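Local coordinates for protein pectate lyase (Paenibacillus sp. 0602, PDB 5GT5) that cleaves pectate by elimination, probably in endo fashion and also on partly methylated pectin, with calcium as the likely cofactor, at residues Leu60-Ile65 and Gln88-Ile94; Leu135-Asp139 and Asn170-Asp174. The protein carries 1 engineered substitution. All coordinates share one frame. Where two conformers were deposited one is given. Residues are numbered along the deposited sequence.

Interaction 1. Residues Leu60-Ile65 and Gln88-Ile94; sequences LGWNEI and QTGVSKI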
# COMPACT_ATOMS: atom_id res chain seq x y z
N LEU A 60 11.45 -12.45 -26.45
CA LEU A 60 11.04 -11.05 -26.38
C LEU A 60 12.15 -10.04 -26.68
O LEU A 60 12.05 -8.86 -26.34
CB LEU A 60 10.39 -10.78 -25.00
CG LEU A 60 9.18 -11.64 -24.66
CD1 LEU A 60 8.71 -11.33 -23.24
CD2 LEU A 60 8.05 -11.40 -25.68
N GLY A 61 13.22 -10.49 -27.33
CA GLY A 61 14.28 -9.56 -27.70
C GLY A 61 13.85 -8.51 -28.71
O GLY A 61 13.02 -8.79 -29.58
N TRP A 62 14.44 -7.33 -28.61
CA TRP A 62 14.00 -6.18 -29.42
C TRP A 62 14.08 -6.44 -30.93
O TRP A 62 13.24 -5.94 -31.67
CB TRP A 62 14.83 -4.96 -29.04
CG TRP A 62 14.39 -3.70 -29.67
CD1 TRP A 62 15.03 -3.04 -30.68
CD2 TRP A 62 13.24 -2.93 -29.34
NE1 TRP A 62 14.34 -1.89 -30.98
CE2 TRP A 62 13.24 -1.80 -30.17
CE3 TRP A 62 12.20 -3.08 -28.40
CZ2 TRP A 62 12.24 -0.83 -30.11
CZ3 TRP A 62 11.22 -2.11 -28.34
CH2 TRP A 62 11.25 -1.00 -29.19
N ASN A 63 15.07 -7.22 -31.38
CA ASN A 63 15.21 -7.54 -32.81
C ASN A 63 14.40 -8.74 -33.32
O ASN A 63 14.36 -8.97 -34.53
CB ASN A 63 16.68 -7.78 -33.17
CG ASN A 63 17.55 -6.60 -32.82
OD1 ASN A 63 17.12 -5.45 -32.91
ND2 ASN A 63 18.79 -6.88 -32.43
N GLU A 64 13.79 -9.51 -32.43
CA GLU A 64 13.04 -10.68 -32.87
C GLU A 64 11.54 -10.53 -32.76
O GLU A 64 10.79 -11.35 -33.30
CB GLU A 64 13.49 -11.94 -32.12
CG GLU A 64 13.29 -11.85 -30.60
CD GLU A 64 13.80 -13.05 -29.84
OE1 GLU A 64 14.15 -14.09 -30.47
OE2 GLU A 64 13.84 -12.95 -28.57
N ILE A 65 11.09 -9.54 -32.01
CA ILE A 65 9.65 -9.34 -31.83
C ILE A 65 9.03 -8.67 -33.04
O ILE A 65 9.73 -8.03 -33.83
CB ILE A 65 9.33 -8.55 -30.53
CG1 ILE A 65 9.92 -7.14 -30.60
CG2 ILE A 65 9.85 -9.36 -29.34
CD1 ILE A 65 9.71 -6.25 -29.33
N GLN A 88 21.92 -11.32 -31.97
CA GLN A 88 20.87 -11.49 -32.98
C GLN A 88 19.50 -11.09 -32.47
O GLN A 88 18.79 -10.35 -33.14
CB GLN A 88 20.84 -12.93 -33.46
CG GLN A 88 22.12 -13.39 -34.14
CD GLN A 88 22.09 -14.88 -34.46
OE1 GLN A 88 21.15 -15.36 -35.10
NE2 GLN A 88 23.10 -15.61 -33.99
N THR A 89 19.12 -11.61 -31.31
CA THR A 89 17.76 -11.39 -30.82
C THR A 89 17.49 -9.99 -30.28
O THR A 89 16.33 -9.54 -30.30
CB THR A 89 17.39 -12.37 -29.71
OG1 THR A 89 18.24 -12.14 -28.58
CG2 THR A 89 17.53 -13.78 -30.17
N GLY A 90 18.53 -9.33 -29.79
CA GLY A 90 18.39 -8.11 -29.03
C GLY A 90 17.81 -8.44 -27.67
O GLY A 90 17.51 -9.60 -27.35
N VAL A 91 17.63 -7.39 -26.88
CA VAL A 91 17.12 -7.50 -25.51
C VAL A 91 16.16 -6.33 -25.31
O VAL A 91 16.47 -5.19 -25.65
CB VAL A 91 18.27 -7.46 -24.48
CG1 VAL A 91 17.75 -7.43 -23.07
CG2 VAL A 91 19.22 -8.65 -24.67
N SER A 92 14.99 -6.61 -24.76
CA SER A 92 14.00 -5.58 -24.48
C SER A 92 13.89 -5.29 -23.00
O SER A 92 14.33 -6.09 -22.15
CB SER A 92 12.62 -6.02 -24.97
OG SER A 92 12.60 -6.21 -26.39
N LYS A 93 13.33 -4.12 -22.69
CA LYS A 93 12.89 -3.80 -21.35
C LYS A 93 11.39 -3.55 -21.42
O LYS A 93 10.93 -2.73 -22.20
CB LYS A 93 13.58 -2.56 -20.80
CG LYS A 93 13.15 -2.28 -19.37
CD LYS A 93 13.75 -0.99 -18.83
CE LYS A 93 15.16 -1.24 -18.35
NZ LYS A 93 15.73 -0.01 -17.71
N ILE A 94 10.63 -4.29 -20.61
CA ILE A 94 9.17 -4.20 -20.61
C ILE A 94 8.75 -3.55 -19.31
O ILE A 94 9.02 -4.09 -18.23
CB ILE A 94 8.53 -5.58 -20.74
CG1 ILE A 94 9.02 -6.29 -22.02
CG2 ILE A 94 7.03 -5.42 -20.73
CD1 ILE A 94 8.79 -7.77 -22.06

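Interaction 2. Residues Leu135-Asp139 and Asn170-Asp174; sequences LWEWD and NKAYD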
# COMPACT_ATOMS: atom_id res chain seq x y z
N LEU A 135 19.23 -13.96 -20.25
CA LEU A 135 19.42 -12.53 -19.98
C LEU A 135 20.80 -12.31 -19.35
O LEU A 135 20.99 -11.34 -18.59
CB LEU A 135 18.30 -11.98 -19.08
CG LEU A 135 18.14 -10.45 -19.10
CD1 LEU A 135 17.68 -9.94 -20.47
CD2 LEU A 135 17.14 -10.01 -18.05
N TRP A 136 21.77 -13.17 -19.70
CA TRP A 136 23.15 -13.01 -19.25
C TRP A 136 24.07 -13.03 -20.46
O TRP A 136 23.81 -13.76 -21.42
CB TRP A 136 23.56 -14.12 -18.27
CG TRP A 136 25.04 -14.08 -17.86
CD1 TRP A 136 25.58 -13.42 -16.79
CD2 TRP A 136 26.12 -14.72 -18.54
NE1 TRP A 136 26.95 -13.62 -16.76
CE2 TRP A 136 27.31 -14.41 -17.82
CE3 TRP A 136 26.21 -15.53 -19.69
CZ2 TRP A 136 28.56 -14.88 -18.23
CZ3 TRP A 136 27.45 -16.01 -20.09
CH2 TRP A 136 28.60 -15.67 -19.37
N GLU A 137 25.15 -12.24 -20.42
CA GLU A 137 26.27 -12.38 -21.36
C GLU A 137 27.54 -12.02 -20.62
O GLU A 137 27.49 -11.44 -19.55
CB GLU A 137 26.07 -11.52 -22.62
CG GLU A 137 26.19 -10.01 -22.35
CD GLU A 137 26.19 -9.21 -23.63
OE1 GLU A 137 25.89 -9.79 -24.71
OE2 GLU A 137 26.48 -8.00 -23.56
N TRP A 138 28.66 -12.44 -21.19
CA TRP A 138 29.99 -12.17 -20.64
C TRP A 138 30.30 -10.67 -20.65
O TRP A 138 29.97 -9.95 -21.59
CB TRP A 138 30.97 -12.98 -21.50
CG TRP A 138 32.44 -12.76 -21.20
CD1 TRP A 138 33.29 -11.88 -21.82
CD2 TRP A 138 33.24 -13.47 -20.23
NE1 TRP A 138 34.56 -12.00 -21.31
CE2 TRP A 138 34.56 -12.97 -20.33
CE3 TRP A 138 32.97 -14.49 -19.31
CZ2 TRP A 138 35.61 -13.43 -19.53
CZ3 TRP A 138 34.03 -14.98 -18.51
CH2 TRP A 138 35.33 -14.44 -18.62
N ASP A 139 30.97 -10.22 -19.60
CA ASP A 139 31.32 -8.81 -19.50
C ASP A 139 32.78 -8.50 -19.83
O ASP A 139 33.66 -8.69 -18.97
CB ASP A 139 31.02 -8.30 -18.10
CG ASP A 139 31.51 -6.90 -17.89
OD1 ASP A 139 31.57 -6.11 -18.88
OD2 ASP A 139 31.87 -6.58 -16.72
N ASN A 170 17.19 -18.01 -14.05
CA ASN A 170 18.50 -18.53 -14.46
C ASN A 170 19.53 -17.41 -14.37
O ASN A 170 19.32 -16.45 -13.64
CB ASN A 170 18.38 -19.11 -15.87
CG ASN A 170 17.50 -20.34 -15.92
OD1 ASN A 170 17.99 -21.47 -15.73
ND2 ASN A 170 16.21 -20.15 -16.20
N LYS A 171 20.61 -17.46 -15.13
CA LYS A 171 21.64 -16.43 -15.03
C LYS A 171 21.13 -15.09 -15.54
O LYS A 171 20.38 -15.02 -16.53
CB LYS A 171 22.86 -16.82 -15.87
CG LYS A 171 23.70 -17.96 -15.31
CD LYS A 171 24.86 -17.43 -14.54
CE LYS A 171 25.95 -16.80 -15.46
NZ LYS A 171 26.88 -16.16 -14.49
N ALA A 172 21.53 -14.02 -14.87
CA ALA A 172 21.30 -12.68 -15.37
C ALA A 172 22.59 -11.89 -15.30
O ALA A 172 23.41 -12.09 -14.40
CB ALA A 172 20.20 -11.96 -14.54
N TYR A 173 22.73 -10.97 -16.24
CA TYR A 173 23.87 -10.07 -16.27
C TYR A 173 24.02 -9.35 -14.93
O TYR A 173 25.12 -9.32 -14.37
CB TYR A 173 23.72 -9.09 -17.44
CG TYR A 173 24.85 -8.11 -17.64
CD1 TYR A 173 24.94 -6.97 -16.84
CD2 TYR A 173 25.83 -8.31 -18.61
CE1 TYR A 173 25.96 -6.05 -17.00
CE2 TYR A 173 26.85 -7.36 -18.81
CZ TYR A 173 26.92 -6.25 -17.98
OH TYR A 173 27.89 -5.30 -18.15
N ASP A 174 22.93 -8.77 -14.45
CA ASP A 174 22.93 -8.08 -13.16
C ASP A 174 22.04 -8.85 -12.19
O ASP A 174 22.32 -10.00 -11.87
CB ASP A 174 22.49 -6.61 -13.39
CG ASP A 174 22.78 -5.68 -12.24
OD1 ASP A 174 23.43 -6.06 -11.26
OD2 ASP A 174 22.39 -4.49 -12.37
O HOH W 1 20.89 -16.15 -19.02
O HOH W 2 29.13 -14.41 -14.68
O HOH W 3 29.34 -5.47 -20.22

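Interaction 1. Residues Leu60-Ile65 and Gln88-Ile94
Residues 61-64 form a type I turn, Glu64 N bonding to Gly61 O at 3.0 Å, and lie against the point where helix 84-89 ends and strand 92-97 starts. Gly61 CA comes within 4.1 Å of Val91 CA. Asn63 N donates to Thr89 O (2.9 Å), and Gly61 CA sits 3.2 Å from Gly90 O in a CA-H...O contact. Neither glycine leaves room for a side chain: a CB on Gly61 would strike Thr89 O and Gly90 O, and one on Gly90, already at positive phi, would strike Asn63 N.

Among the side chains, Ser92 OG donates to Leu60 O at 2.7 Å, near the edge of the Trp62 ring. Glu64 folds back so that OE2 accepts from Gly61 N (2.8 Å) and is also hydrogen-bonded to His114 ND1. The apolar end is Leu60 CD1 against Ile94 CD1 (3.8 Å), both side chains resting on Leu39 of helix 36-43.

Carbonyl oxygens at the helix end and in the loop thus find donors across the junction, fitting the loop to the entry of a strand in the beta-helix.

Interaction 2. Residues Leu135-Asp139 and Asn170-Asp174
Leu135 opens the contact with its backbone. Its carbonyl O accepts from Tyr173 N at 2.9 Å, and Ala172 CA adds a CA-H...O contact to the same oxygen (3.5 Å). On its amide side, water 1 accepts from Leu135 N (3.0 Å) and donates to Lys171 O (2.8 Å), so a solvent molecule fills the gap where the two loops do not bond directly.

At Trp136 the side chains take over. The Lys171 chain lies over one face of the indole: CE is 3.5 Å from the centroid of the five-membered ring, almost on its normal, as a CH-pi contact, while NZ makes a cation-pi interaction at 3.8 Å from that centroid. Lys171 NZ also bonds to Ser240 O and to water 2 (2.9 Å), to which Trp136 NE1 donates weakly at 3.1 Å.

Glu137 brings its carbonyl O to 3.7 Å from Tyr173 CD2, while its carboxylate turns to Asn149 and to backbone amides at residues 81-83. Trp138 has its CA-to-CB bond directed away, and its indole packs on helices 203-212, 219-225 and 233-241. Water 3 lies 2.7 Å from Asp139 OD1 and 2.5 Å from Tyr173 OH, bridging acid and phenol; the acid's main partner is Thr142, bonded to OD2, and that of the phenol is Lys148.

These are loops from successive coils of the right-handed parallel beta-helix of polysaccharide lyase family 1, following strands 131-133 and 168-169. The second carries Asp174, which is salt-bridged to Lys245 and probably helps bind calcium, as in a close relative, together with Asp152 and Asp178.

Both contacts show loops of one beta-helix packed against other parts of the same chain, yet their chemistry follows their depth. Interaction 1 lies nearer the periphery, its centre about 21 Å from the centre of the chain, with half of its touching residues buried but Asn63 and Gln88 exposed; it relies on two glycines, one backbone hydrogen bond and one from a serine hydroxyl to a carbonyl. Interaction 2, its centre about 12 Å from the chain's, has all its touching residues buried and uses large aromatic side chains, a lysine and bound waters. They meet where Val91 CG1 packs on Leu135 CD1 at 3.6 Å. Loops 60-65, 135-139 and 170-174 follow strands of one sheet, whereas 88-94 enters another.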